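Local atomic coordinates of folylpolyglutamate synthase/dihydrofolate synthase (Thermotoga maritima, PDB entry 1O5Z), a protein that probably catalyses the ATP-dependent addition of L-glutamate to dihydropteroate and to tetrahydrofolyl-polyglutamates, acting as a magnesium-dependent ligase of folate biosynthesis. Residues L16-Y21 with D107-Y112; L89-E94 with N437-L442; F238-K243 with Q272-G277; E249-Y254 with D262-M267. All coordinates share one frame; numbering follows the deposited sequence.

Interaction 1 (L16-Y21 with D107-Y112)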
loop_
_atom_site.group_PDB
_atom_site.type_symbol
_atom_site.label_atom_id
_atom_site.label_comp_id
_atom_site.label_asym_id
_atom_site.label_seq_id
_atom_site.Cartn_x
_atom_site.Cartn_y
_atom_site.Cartn_z
ATOM N N LEU A 16 22.598 -2.523 2.978
ATOM C CA LEU A 16 22.157 -2.907 4.333
ATOM C C LEU A 16 22.508 -1.855 5.393
ATOM O O LEU A 16 21.682 -1.523 6.263
ATOM C CB LEU A 16 22.729 -4.243 4.717
ATOM C CG LEU A 16 22.227 -5.428 3.907
ATOM C CD1 LEU A 16 22.818 -6.688 4.568
ATOM C CD2 LEU A 16 20.700 -5.517 3.802
ATOM N N GLU A 17 23.700 -1.293 5.273
ATOM C CA GLU A 17 24.182 -0.241 6.191
ATOM C C GLU A 17 23.368 1.052 6.053
ATOM O O GLU A 17 23.104 1.751 7.034
ATOM C CB GLU A 17 25.681 0.012 5.902
ATOM C CG GLU A 17 26.622 0.178 7.090
ATOM C CD GLU A 17 26.481 -0.885 8.183
ATOM O OE1 GLU A 17 27.211 -1.942 8.169
ATOM O OE2 GLU A 17 25.658 -0.615 9.103
ATOM N N VAL A 18 22.940 1.371 4.836
ATOM C CA VAL A 18 21.956 2.440 4.657
ATOM C C VAL A 18 20.695 2.140 5.447
ATOM O O VAL A 18 20.127 3.038 6.067
ATOM C CB VAL A 18 21.511 2.634 3.186
ATOM C CG1 VAL A 18 20.315 3.538 3.127
ATOM C CG2 VAL A 18 22.621 3.218 2.369
ATOM N N LEU A 19 20.213 0.900 5.374
ATOM C CA LEU A 19 18.953 0.538 6.061
ATOM C C LEU A 19 19.140 0.555 7.570
ATOM O O LEU A 19 18.259 0.953 8.292
ATOM C CB LEU A 19 18.412 -0.819 5.605
ATOM C CG LEU A 19 17.992 -1.001 4.156
ATOM C CD1 LEU A 19 17.389 -2.397 3.972
ATOM C CD2 LEU A 19 17.057 0.078 3.744
ATOM N N ARG A 20 20.311 0.152 8.044
ATOM C CA ARG A 20 20.603 0.351 9.462
ATOM C C ARG A 20 20.503 1.828 9.889
ATOM O O ARG A 20 19.928 2.115 10.926
ATOM C CB ARG A 20 21.942 -0.259 9.822
ATOM C CG ARG A 20 21.919 -1.767 9.617
ATOM C CD ARG A 20 23.083 -2.483 10.235
ATOM N NE ARG A 20 23.188 -3.870 9.774
ATOM C CZ ARG A 20 23.920 -4.283 8.743
ATOM N NH1 ARG A 20 24.640 -3.438 8.038
ATOM N NH2 ARG A 20 23.945 -5.572 8.416
ATOM N N TYR A 21 21.045 2.750 9.091
ATOM C CA TYR A 21 20.966 4.183 9.396
ATOM C C TYR A 21 19.483 4.580 9.376
ATOM O O TYR A 21 19.002 5.225 10.291
ATOM C CB TYR A 21 21.844 5.080 8.439
ATOM C CG TYR A 21 21.422 6.568 8.425
ATOM C CD1 TYR A 21 20.315 6.991 7.658
ATOM C CD2 TYR A 21 22.082 7.533 9.224
ATOM C CE1 TYR A 21 19.862 8.307 7.681
ATOM C CE2 TYR A 21 21.658 8.890 9.240
ATOM C CZ TYR A 21 20.527 9.272 8.458
ATOM O OH TYR A 21 20.036 10.595 8.444
ATOM N N ASP A 107 21.211 2.007 -6.382
ATOM C CA ASP A 107 20.697 3.343 -6.397
ATOM C C ASP A 107 20.272 3.873 -5.042
ATOM O O ASP A 107 20.364 5.080 -4.791
ATOM C CB ASP A 107 19.537 3.448 -7.372
ATOM C CG ASP A 107 20.019 3.557 -8.825
ATOM O OD1 ASP A 107 21.238 3.799 -9.057
ATOM O OD2 ASP A 107 19.234 3.417 -9.791
ATOM N N VAL A 108 19.772 3.006 -4.179
ATOM C CA VAL A 108 19.430 3.433 -2.853
ATOM C C VAL A 108 20.732 3.945 -2.202
ATOM O O VAL A 108 20.775 5.021 -1.603
ATOM C CB VAL A 108 18.859 2.286 -2.031
ATOM C CG1 VAL A 108 18.939 2.625 -0.498
ATOM C CG2 VAL A 108 17.431 1.919 -2.491
ATOM N N VAL A 109 21.786 3.162 -2.351
ATOM C CA VAL A 109 23.100 3.533 -1.830
ATOM C C VAL A 109 23.548 4.876 -2.432
ATOM O O VAL A 109 23.972 5.768 -1.708
ATOM C CB VAL A 109 24.116 2.406 -2.088
ATOM C CG1 VAL A 109 25.553 2.843 -1.785
ATOM C CG2 VAL A 109 23.805 1.245 -1.245
ATOM N N LYS A 110 23.394 5.025 -3.744
ATOM C CA LYS A 110 23.773 6.264 -4.438
ATOM C C LYS A 110 23.024 7.488 -3.941
ATOM O O LYS A 110 23.634 8.501 -3.630
ATOM C CB LYS A 110 23.580 6.136 -5.960
ATOM C CG LYS A 110 24.753 5.396 -6.705
ATOM C CD LYS A 110 24.325 5.051 -8.165
ATOM C CE LYS A 110 25.507 5.056 -9.159
ATOM N NZ LYS A 110 25.224 5.944 -10.385
ATOM N N ILE A 111 21.704 7.414 -3.904
ATOM C CA ILE A 111 20.934 8.516 -3.386
ATOM C C ILE A 111 21.285 8.789 -1.930
ATOM O O ILE A 111 21.433 9.941 -1.540
ATOM C CB ILE A 111 19.423 8.328 -3.578
ATOM C CG1 ILE A 111 18.991 8.836 -4.970
ATOM C CG2 ILE A 111 18.601 9.187 -2.583
ATOM C CD1 ILE A 111 18.895 7.788 -5.872
ATOM N N TYR A 112 21.465 7.755 -1.131
ATOM C CA TYR A 112 21.876 7.988 0.222
ATOM C C TYR A 112 23.248 8.747 0.299
ATOM O O TYR A 112 23.399 9.673 1.052
ATOM C CB TYR A 112 21.940 6.677 1.004
ATOM C CG TYR A 112 22.494 6.949 2.348
ATOM C CD1 TYR A 112 21.692 7.484 3.349
ATOM C CD2 TYR A 112 23.836 6.774 2.592
ATOM C CE1 TYR A 112 22.224 7.782 4.568
ATOM C CE2 TYR A 112 24.369 7.067 3.779
ATOM C CZ TYR A 112 23.563 7.577 4.771
ATOM O OH TYR A 112 24.156 7.897 5.982
#

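Interaction 2 (L89-E94 with N437-L442)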
loop_
_atom_site.group_PDB
_atom_site.type_symbol
_atom_site.label_atom_id
_atom_site.label_comp_id
_atom_site.label_asym_id
_atom_site.label_seq_id
_atom_site.Cartn_x
_atom_site.Cartn_y
_atom_site.Cartn_z
ATOM N N LEU A 89 6.352 -4.543 2.238
ATOM C CA LEU A 89 5.996 -5.887 2.646
ATOM C C LEU A 89 7.224 -6.801 2.798
ATOM O O LEU A 89 7.453 -7.390 3.855
ATOM C CB LEU A 89 5.009 -6.447 1.609
ATOM C CG LEU A 89 4.253 -7.658 2.097
ATOM C CD1 LEU A 89 3.356 -7.280 3.273
ATOM C CD2 LEU A 89 3.477 -8.283 0.955
ATOM N N SER A 90 8.025 -6.891 1.739
ATOM C CA SER A 90 9.146 -7.833 1.683
ATOM C C SER A 90 10.483 -7.124 1.579
ATOM O O SER A 90 11.433 -7.518 2.238
ATOM C CB SER A 90 8.992 -8.778 0.510
ATOM O OG SER A 90 7.813 -9.531 0.597
ATOM N N THR A 91 10.566 -6.074 0.766
ATOM C CA THR A 91 11.789 -5.330 0.670
ATOM C C THR A 91 11.516 -3.867 0.684
ATOM O O THR A 91 10.567 -3.391 0.106
ATOM C CB THR A 91 12.610 -5.685 -0.583
ATOM O OG1 THR A 91 13.691 -4.745 -0.677
ATOM C CG2 THR A 91 11.803 -5.464 -1.863
ATOM N N PHE A 92 12.392 -3.150 1.366
ATOM C CA PHE A 92 12.387 -1.706 1.407
ATOM C C PHE A 92 12.257 -1.077 0.025
ATOM O O PHE A 92 11.667 -0.015 -0.129
ATOM C CB PHE A 92 13.673 -1.252 2.095
ATOM C CG PHE A 92 13.891 0.198 2.039
ATOM C CD1 PHE A 92 13.443 1.024 3.079
ATOM C CD2 PHE A 92 14.535 0.755 0.953
ATOM C CE1 PHE A 92 13.658 2.417 3.042
ATOM C CE2 PHE A 92 14.753 2.116 0.885
ATOM C CZ PHE A 92 14.317 2.960 1.945
ATOM N N ARG A 93 12.804 -1.740 -0.980
ATOM C CA ARG A 93 12.824 -1.193 -2.324
ATOM C C ARG A 93 11.435 -1.100 -3.054
ATOM O O ARG A 93 11.294 -0.371 -4.075
ATOM C CB ARG A 93 13.897 -1.932 -3.121
ATOM C CG ARG A 93 15.282 -1.714 -2.514
ATOM C CD ARG A 93 16.229 -2.869 -2.740
ATOM N NE ARG A 93 15.982 -3.236 -4.112
ATOM C CZ ARG A 93 15.491 -4.351 -4.556
ATOM N NH1 ARG A 93 15.338 -5.396 -3.777
ATOM N NH2 ARG A 93 15.233 -4.416 -5.845
ATOM N N GLU A 94 10.421 -1.794 -2.522
ATOM C CA GLU A 94 9.024 -1.564 -2.937
ATOM C C GLU A 94 8.557 -0.096 -2.824
ATOM O O GLU A 94 7.591 0.341 -3.489
ATOM C CB GLU A 94 8.077 -2.388 -2.035
ATOM C CG GLU A 94 8.139 -3.881 -2.213
ATOM C CD GLU A 94 7.503 -4.635 -1.060
ATOM O OE1 GLU A 94 6.571 -4.096 -0.414
ATOM O OE2 GLU A 94 7.953 -5.769 -0.782
ATOM N N ASN A 437 15.628 -12.451 1.523
ATOM C CA ASN A 437 16.660 -11.454 1.477
ATOM C C ASN A 437 17.170 -11.129 2.902
ATOM O O ASN A 437 16.537 -11.441 3.921
ATOM C CB ASN A 437 16.196 -10.236 0.648
ATOM C CG ASN A 437 15.406 -9.198 1.448
ATOM O OD1 ASN A 437 16.032 -8.399 2.132
ATOM N ND2 ASN A 437 14.072 -9.088 1.239
ATOM N N GLU A 438 18.346 -10.544 2.952
ATOM C CA GLU A 438 19.025 -10.271 4.208
ATOM C C GLU A 438 18.404 -9.144 5.032
ATOM O O GLU A 438 18.806 -8.930 6.176
ATOM C CB GLU A 438 20.470 -9.880 3.915
ATOM C CG GLU A 438 21.496 -10.829 4.456
ATOM C CD GLU A 438 22.867 -10.508 3.919
ATOM O OE1 GLU A 438 23.017 -10.581 2.673
ATOM O OE2 GLU A 438 23.770 -10.156 4.724
ATOM N N GLU A 439 17.521 -8.360 4.427
ATOM C CA GLU A 439 16.750 -7.322 5.140
ATOM C C GLU A 439 15.965 -7.929 6.304
ATOM O O GLU A 439 15.797 -7.289 7.359
ATOM C CB GLU A 439 15.752 -6.616 4.213
ATOM C CG GLU A 439 16.361 -5.747 3.127
ATOM C CD GLU A 439 15.297 -5.030 2.271
ATOM O OE1 GLU A 439 15.522 -4.878 1.040
ATOM O OE2 GLU A 439 14.268 -4.585 2.830
ATOM N N TRP A 440 15.494 -9.161 6.109
ATOM C CA TRP A 440 14.877 -9.909 7.187
ATOM C C TRP A 440 15.805 -10.134 8.381
ATOM O O TRP A 440 15.317 -10.257 9.501
ATOM C CB TRP A 440 14.335 -11.210 6.676
ATOM C CG TRP A 440 13.265 -10.973 5.730
ATOM C CD1 TRP A 440 13.393 -10.873 4.390
ATOM C CD2 TRP A 440 11.892 -10.738 6.029
ATOM N NE1 TRP A 440 12.179 -10.604 3.816
ATOM C CE2 TRP A 440 11.231 -10.511 4.793
ATOM C CE3 TRP A 440 11.141 -10.697 7.208
ATOM C CZ2 TRP A 440 9.867 -10.240 4.693
ATOM C CZ3 TRP A 440 9.760 -10.430 7.111
ATOM C CH2 TRP A 440 9.145 -10.203 5.850
ATOM N N LYS A 441 17.121 -10.143 8.179
ATOM C CA LYS A 441 18.062 -10.250 9.309
ATOM C C LYS A 441 18.319 -8.908 10.048
ATOM O O LYS A 441 18.729 -8.909 11.203
ATOM C CB LYS A 441 19.399 -10.852 8.848
ATOM C CG LYS A 441 19.332 -12.309 8.390
ATOM C CD LYS A 441 19.398 -13.299 9.583
ATOM C CE LYS A 441 20.480 -14.399 9.399
ATOM N NZ LYS A 441 21.356 -14.584 10.626
ATOM N N LEU A 442 18.098 -7.779 9.368
ATOM C CA LEU A 442 18.265 -6.418 9.943
ATOM C C LEU A 442 17.393 -6.177 11.181
ATOM O O LEU A 442 16.296 -6.736 11.276
ATOM C CB LEU A 442 17.912 -5.331 8.908
ATOM C CG LEU A 442 18.918 -5.047 7.800
ATOM C CD1 LEU A 442 18.250 -4.303 6.669
ATOM C CD2 LEU A 442 20.065 -4.259 8.333
ATOM O OXT LEU A 442 17.760 -5.403 12.078
HETATM O O HOH W 1 16.965 -5.831 -0.931
#

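Interaction 3 (F238-K243 with Q272-G277)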
loop_
_atom_site.group_PDB
_atom_site.type_symbol
_atom_site.label_atom_id
_atom_site.label_comp_id
_atom_site.label_asym_id
_atom_site.label_seq_id
_atom_site.Cartn_x
_atom_site.Cartn_y
_atom_site.Cartn_z
ATOM N N PHE A 238 -18.567 10.075 -10.566
ATOM C CA PHE A 238 -18.225 8.887 -11.291
ATOM C C PHE A 238 -18.717 7.684 -10.549
ATOM O O PHE A 238 -19.052 7.758 -9.378
ATOM C CB PHE A 238 -16.723 8.780 -11.471
ATOM C CG PHE A 238 -15.978 8.694 -10.176
ATOM C CD1 PHE A 238 -15.785 9.823 -9.401
ATOM C CD2 PHE A 238 -15.488 7.475 -9.724
ATOM C CE1 PHE A 238 -15.091 9.749 -8.195
ATOM C CE2 PHE A 238 -14.802 7.390 -8.532
ATOM C CZ PHE A 238 -14.607 8.534 -7.755
ATOM N N SER A 239 -18.707 6.553 -11.232
ATOM C CA SER A 239 -19.180 5.316 -10.648
ATOM C C SER A 239 -18.563 4.099 -11.355
ATOM O O SER A 239 -17.986 4.217 -12.447
ATOM C CB SER A 239 -20.694 5.285 -10.765
ATOM O OG SER A 239 -21.042 5.329 -12.133
ATOM N N VAL A 240 -18.714 2.935 -10.723
ATOM C CA VAL A 240 -18.306 1.649 -11.298
ATOM C C VAL A 240 -19.440 0.643 -11.136
ATOM O O VAL A 240 -20.211 0.706 -10.190
ATOM C CB VAL A 240 -17.044 1.085 -10.609
ATOM C CG1 VAL A 240 -15.787 1.880 -11.008
ATOM C CG2 VAL A 240 -17.195 1.068 -9.082
ATOM N N LYS A 241 -19.547 -0.279 -12.077
ATOM C CA LYS A 241 -20.597 -1.288 -12.010
ATOM C C LYS A 241 -19.877 -2.620 -12.167
ATOM O O LYS A 241 -19.186 -2.840 -13.146
ATOM C CB LYS A 241 -21.663 -1.057 -13.079
ATOM C CG LYS A 241 -22.946 -1.889 -12.874
ATOM N N VAL A 242 -19.978 -3.461 -11.146
ATOM C CA VAL A 242 -19.348 -4.762 -11.158
ATOM C C VAL A 242 -20.114 -5.609 -12.160
ATOM O O VAL A 242 -21.306 -5.789 -12.017
ATOM C CB VAL A 242 -19.415 -5.422 -9.762
ATOM C CG1 VAL A 242 -18.931 -6.879 -9.810
ATOM C CG2 VAL A 242 -18.629 -4.616 -8.750
ATOM N N LYS A 243 -19.434 -6.104 -13.187
ATOM C CA LYS A 243 -20.057 -7.005 -14.164
ATOM C C LYS A 243 -19.877 -8.440 -13.697
ATOM O O LYS A 243 -20.786 -9.234 -13.853
ATOM C CB LYS A 243 -19.458 -6.828 -15.570
ATOM C CG LYS A 243 -19.743 -5.474 -16.245
ATOM C CD LYS A 243 -21.237 -5.249 -16.570
ATOM C CE LYS A 243 -21.873 -4.298 -15.525
ATOM N NZ LYS A 243 -23.377 -4.135 -15.635
ATOM N N GLN A 272 -11.590 -3.284 -4.703
ATOM C CA GLN A 272 -10.577 -2.912 -5.668
ATOM C C GLN A 272 -11.211 -2.358 -6.929
ATOM O O GLN A 272 -10.585 -1.553 -7.646
ATOM C CB GLN A 272 -9.628 -4.064 -5.994
ATOM C CG GLN A 272 -8.845 -4.590 -4.814
ATOM C CD GLN A 272 -8.062 -3.521 -4.046
ATOM O OE1 GLN A 272 -7.844 -3.690 -2.855
ATOM N NE2 GLN A 272 -7.667 -2.438 -4.692
ATOM N N ILE A 273 -12.456 -2.753 -7.207
ATOM C CA ILE A 273 -13.120 -2.230 -8.381
ATOM C C ILE A 273 -13.444 -0.752 -8.123
ATOM O O ILE A 273 -13.298 0.130 -9.008
ATOM C CB ILE A 273 -14.307 -3.111 -8.777
ATOM C CG1 ILE A 273 -13.781 -4.341 -9.505
ATOM C CG2 ILE A 273 -15.273 -2.372 -9.713
ATOM C CD1 ILE A 273 -14.761 -5.472 -9.540
ATOM N N GLU A 274 -13.779 -0.448 -6.888
ATOM C CA GLU A 274 -13.972 0.946 -6.530
ATOM C C GLU A 274 -12.670 1.730 -6.542
ATOM O O GLU A 274 -12.640 2.885 -6.922
ATOM C CB GLU A 274 -14.691 1.062 -5.183
ATOM C CG GLU A 274 -16.142 0.654 -5.303
ATOM C CD GLU A 274 -17.043 1.295 -4.281
ATOM O OE1 GLU A 274 -16.558 1.951 -3.344
ATOM O OE2 GLU A 274 -18.266 1.141 -4.412
ATOM N N ASN A 275 -11.585 1.119 -6.114
ATOM C CA ASN A 275 -10.311 1.801 -6.148
ATOM C C ASN A 275 -9.983 2.109 -7.594
ATOM O O ASN A 275 -9.447 3.133 -7.905
ATOM C CB ASN A 275 -9.227 0.911 -5.540
ATOM C CG ASN A 275 -9.329 0.800 -4.005
ATOM O OD1 ASN A 275 -8.744 -0.088 -3.391
ATOM N ND2 ASN A 275 -10.069 1.671 -3.406
ATOM N N ALA A 276 -10.272 1.170 -8.480
ATOM C CA ALA A 276 -10.100 1.378 -9.932
ATOM C C ALA A 276 -10.910 2.584 -10.470
ATOM O O ALA A 276 -10.354 3.417 -11.155
ATOM C CB ALA A 276 -10.438 0.103 -10.713
ATOM N N GLY A 277 -12.177 2.717 -10.103
ATOM C CA GLY A 277 -12.931 3.942 -10.433
ATOM C C GLY A 277 -12.239 5.201 -9.905
ATOM O O GLY A 277 -12.139 6.208 -10.557
#

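Interaction 4 (E249-Y254 with D262-M267)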
loop_
_atom_site.group_PDB
_atom_site.type_symbol
_atom_site.label_atom_id
_atom_site.label_comp_id
_atom_site.label_asym_id
_atom_site.label_seq_id
_atom_site.Cartn_x
_atom_site.Cartn_y
_atom_site.Cartn_z
ATOM N N GLU A 249 -9.780 -11.924 -12.829
ATOM C CA GLU A 249 -10.509 -11.551 -14.015
ATOM C C GLU A 249 -11.802 -10.899 -13.582
ATOM O O GLU A 249 -12.868 -11.379 -13.878
ATOM C CB GLU A 249 -10.727 -12.776 -14.880
ATOM C CG GLU A 249 -11.326 -12.492 -16.254
ATOM C CD GLU A 249 -11.297 -13.719 -17.174
ATOM O OE1 GLU A 249 -12.302 -13.986 -17.900
ATOM O OE2 GLU A 249 -10.261 -14.439 -17.159
ATOM N N ASN A 250 -11.670 -9.780 -12.872
ATOM C CA ASN A 250 -12.793 -9.085 -12.271
ATOM C C ASN A 250 -13.230 -7.950 -13.158
ATOM O O ASN A 250 -12.508 -7.008 -13.396
ATOM C CB ASN A 250 -12.428 -8.570 -10.888
ATOM C CG ASN A 250 -11.995 -9.693 -9.957
ATOM O OD1 ASN A 250 -12.847 -10.430 -9.432
ATOM N ND2 ASN A 250 -10.674 -9.868 -9.798
ATOM N N ARG A 251 -14.459 -8.054 -13.613
ATOM C CA ARG A 251 -14.914 -7.320 -14.755
ATOM C C ARG A 251 -15.926 -6.250 -14.308
ATOM O O ARG A 251 -16.817 -6.514 -13.501
ATOM C CB ARG A 251 -15.451 -8.339 -15.749
ATOM C CG ARG A 251 -15.785 -7.863 -17.123
ATOM C CD ARG A 251 -16.038 -9.040 -18.109
ATOM N NE ARG A 251 -15.013 -10.112 -18.050
ATOM C CZ ARG A 251 -13.864 -10.172 -18.769
ATOM N NH1 ARG A 251 -13.510 -9.229 -19.654
ATOM N NH2 ARG A 251 -13.052 -11.206 -18.585
ATOM N N PHE A 252 -15.740 -5.026 -14.801
ATOM C CA PHE A 252 -16.593 -3.885 -14.454
ATOM C C PHE A 252 -16.682 -2.817 -15.558
ATOM O O PHE A 252 -15.833 -2.758 -16.446
ATOM C CB PHE A 252 -16.126 -3.268 -13.134
ATOM C CG PHE A 252 -14.788 -2.626 -13.208
ATOM C CD1 PHE A 252 -13.627 -3.403 -13.327
ATOM C CD2 PHE A 252 -14.673 -1.227 -13.181
ATOM C CE1 PHE A 252 -12.329 -2.780 -13.398
ATOM C CE2 PHE A 252 -13.411 -0.583 -13.263
ATOM C CZ PHE A 252 -12.234 -1.372 -13.367
ATOM N N ASP A 253 -17.752 -2.012 -15.496
ATOM C CA ASP A 253 -17.890 -0.780 -16.289
ATOM C C ASP A 253 -17.499 0.426 -15.435
ATOM O O ASP A 253 -17.665 0.399 -14.217
ATOM C CB ASP A 253 -19.329 -0.582 -16.780
ATOM C CG ASP A 253 -19.862 -1.774 -17.519
ATOM O OD1 ASP A 253 -19.045 -2.552 -18.067
ATOM O OD2 ASP A 253 -21.089 -2.023 -17.587
ATOM N N TYR A 254 -16.976 1.468 -16.076
ATOM C CA TYR A 254 -16.670 2.744 -15.426
ATOM C C TYR A 254 -17.435 3.872 -16.128
ATOM O O TYR A 254 -17.515 3.861 -17.352
ATOM C CB TYR A 254 -15.166 3.018 -15.498
ATOM C CG TYR A 254 -14.782 4.427 -15.068
ATOM C CD1 TYR A 254 -14.607 4.749 -13.719
ATOM C CD2 TYR A 254 -14.601 5.437 -16.011
ATOM C CE1 TYR A 254 -14.245 6.056 -13.322
ATOM C CE2 TYR A 254 -14.254 6.726 -15.640
ATOM C CZ TYR A 254 -14.081 7.035 -14.295
ATOM O OH TYR A 254 -13.747 8.313 -13.945
ATOM N N ASP A 262 -16.668 -3.463 -19.396
ATOM C CA ASP A 262 -15.862 -4.682 -19.220
ATOM C C ASP A 262 -14.349 -4.465 -19.090
ATOM O O ASP A 262 -13.549 -5.134 -19.740
ATOM C CB ASP A 262 -16.203 -5.720 -20.284
ATOM C CG ASP A 262 -17.644 -6.162 -20.178
ATOM O OD1 ASP A 262 -18.304 -6.292 -21.235
ATOM O OD2 ASP A 262 -18.220 -6.363 -19.067
ATOM N N LEU A 263 -13.996 -3.526 -18.224
ATOM C CA LEU A 263 -12.654 -3.416 -17.726
ATOM C C LEU A 263 -12.370 -4.596 -16.813
ATOM O O LEU A 263 -13.255 -5.119 -16.175
ATOM C CB LEU A 263 -12.480 -2.125 -16.950
ATOM C CG LEU A 263 -12.734 -0.814 -17.697
ATOM C CD1 LEU A 263 -12.765 0.296 -16.689
ATOM C CD2 LEU A 263 -11.643 -0.538 -18.700
ATOM N N VAL A 264 -11.113 -4.983 -16.741
ATOM C CA VAL A 264 -10.700 -6.144 -15.999
ATOM C C VAL A 264 -9.602 -5.776 -15.005
ATOM O O VAL A 264 -8.583 -5.146 -15.359
ATOM C CB VAL A 264 -10.237 -7.245 -16.965
ATOM C CG1 VAL A 264 -9.730 -8.484 -16.204
ATOM C CG2 VAL A 264 -11.396 -7.639 -17.902
ATOM N N LEU A 265 -9.845 -6.138 -13.750
ATOM C CA LEU A 265 -8.831 -6.114 -12.734
ATOM C C LEU A 265 -8.340 -7.495 -12.426
ATOM O O LEU A 265 -9.107 -8.432 -12.226
ATOM C CB LEU A 265 -9.385 -5.602 -11.438
ATOM C CG LEU A 265 -9.410 -4.152 -11.062
ATOM C CD1 LEU A 265 -9.878 -4.183 -9.643
ATOM C CD2 LEU A 265 -8.060 -3.480 -11.155
ATOM N N THR A 266 -7.045 -7.598 -12.298
ATOM C CA THR A 266 -6.446 -8.826 -11.882
ATOM C C THR A 266 -6.590 -8.952 -10.381
ATOM O O THR A 266 -6.950 -10.018 -9.872
ATOM C CB THR A 266 -5.018 -8.811 -12.347
ATOM O OG1 THR A 266 -5.053 -8.785 -13.773
ATOM C CG2 THR A 266 -4.303 -10.120 -12.043
ATOM N N MET A 267 -6.361 -7.837 -9.694
ATOM C CA MET A 267 -6.555 -7.753 -8.247
ATOM C C MET A 267 -7.957 -8.174 -7.879
ATOM O O MET A 267 -8.943 -7.787 -8.545
ATOM C CB MET A 267 -6.384 -6.332 -7.767
ATOM C CG MET A 267 -4.984 -5.828 -7.760
ATOM S SD MET A 267 -5.040 -4.094 -7.254
ATOM C CE MET A 267 -5.249 -4.400 -5.526
#

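Interaction 1 (L16-Y21 with D107-Y112)
Val18 and Val109 mark where two helices come together: their CA atoms lie 6.7 Å apart, and the short axes of 16-21 and 107-112 approach to 9.8 Å at an angle of 54°. At this separation the interface is filled by branched and aromatic side chains. Val18 is its centre. With CG1 anti to the backbone N (chi1 168°), its two methyls divide the work: CG1 meets Val108 CG1 at 4.0 Å, while CG2 rests 3.7 Å from Tyr112 CG and also faces Val109. One helical turn on, the rings of Tyr21 and Tyr112 meet obliquely, Tyr112 CE1 and OH lying over one face of the Tyr21 ring. An alanine in place of Tyr112 would probably open a gap beside Val18 CG2 and leave that face of Tyr21 without its cover. Tyr21 OH is hydrogen-bonded to Asp123, just beyond helix 105-122, whose Leu119 touches both tyrosines. On another side of that helix, Ile111 packs against helix 132-146, so that helix 105-122 touches both this helix and helix 12-23.

Interaction 2 (L89-E94 with N437-L442)
The indole of Trp440 turns NE1 and its six-membered ring toward the backbone of Leu89 and Ser90: both carbonyl oxygens approach obliquely, Leu89 O at 3.8 Å from CZ2. Asn437 O lies in plane at the indole edge, and NE1 itself bonds to Glu429. The amide of Asn437 is a second flat group. Its ND2 donates to Ser90 O at 3.2 Å; the acceptor lies in the amide plane, whereas the donor stands above the carbonyl plane of Ser90. The third, the carboxylate of Glu439, carried on an extended chain (chi2 -178°), grips the other segment with both oxygens. OE2 offers its syn lone pair to Phe92 N in a nearly straight bond of 2.8 Å, and OE1 accepts from Thr91 OG1 at 2.5 Å as well as from Tyr15 OH, with a water also close by. Thr91 OG1 in turn accepts from Arg93 N, forming an ST turn that positions the hydroxyl. The C-terminal tail thus meets the loop between strands 81-84 and 96-98, with helix 421-433 beside Trp440 and helix 12-23 beside Phe92.

Interaction 3 (F238-K243 with Q272-G277)
Val240 reaches from its strand onto helix 272-277, and each carbon of its side chain finds a different part of the helix. CB lies 4.0 Å from Ile273 CG2. From there CG1, anti to the carbonyl carbon (chi1 -73°), settles on the helix backbone, 3.6 Å from both Gly277 CA and Ile273 O. CG2 turns instead to the aliphatic part of Glu274, meeting its CG at 3.9 Å, the two side chains crossing at about a right angle. Glycine at 277 is what admits this close approach, since a CB there would clash with Val240 CG1. On one side of Val240, Val242 CG2 meets Ile273 CD1 at 4.0 Å; on the other, the Phe238 ring brings CE2 to 3.5 Å from Gly277 O, obliquely. An alanine in place of Phe238 would probably open a gap beside the Gly277 carbonyl, where CE2 of the ring now lies. The carboxylate of Glu274 continues past the valine to a salt bridge with Arg212. This is helix-on-sheet packing: helix 271-286 lies against the three-stranded antiparallel sheet, touching edge strand 239-244 here, while Ile273 also meets Phe252 and Leu265 of the other two strands.

Interaction 4 (E249-Y254 with D262-M267)
A beta hairpin with a G1 beta bulge joins strands 250-255 and 259-265, Asp262 and Leu263 together facing Phe252. The antiparallel ladder beyond it is regular. Asn250 and Leu265 form a hydrogen-bonded pair, Arg251 and Val264 the non-hydrogen-bonded pair that follows, and Phe252 with Leu263 the next hydrogen-bonded one, where Phe252 N reaches Leu263 O at 2.8 Å. Asn250 strengthens its end of the ladder: besides its backbone bond, ND2 donates to Leu265 O at 3.2 Å from above the carbonyl plane, so one oxygen is held by two donors of the same residue. Its OD1 accepts from Tyr339 OH and Lys246 N. A chi1 of 67° places Phe252 CG on the Leu263 side, and Leu263 CB stands over one face of the Phe252 ring in a CH-pi contact 3.8 Å from the centroid. Leu263 CD1 continues to Phe252 CE2, and Leu265 CG approaches CE1. On the face bearing Arg251 and Val264, Val264 CG2 covers one side of the guanidinium, whose NH2 forms a salt bridge with Glu249 OE1, its hydrogen bond bent and weak. At the bulge, Asp262 N donates to Asp253 OD1 at 2.9 Å, meeting that oxygen nearly along its C-O bond.

The four contacts illustrate how chemistry follows place in a fold. Interaction 1, between two helices, is the buried one and rests on apolar and aromatic packing, whereas interaction 2, partly buried and made by loops and short 3-10 segments, relies on polar groups. The two touch, Leu442 and Phe92 packing on Leu19, so that helix 12-23 serves both. On the opposite side of the chain's centre, interactions 3 and 4, both partly buried like interaction 2, share one small antiparallel sheet: strand 239-244 bonds to strand 250-255 through Lys241 and Lys243. Interaction 4 builds that sheet by backbone hydrogen bonds, while interaction 3 packs a helix against it mainly with aliphatic side chains.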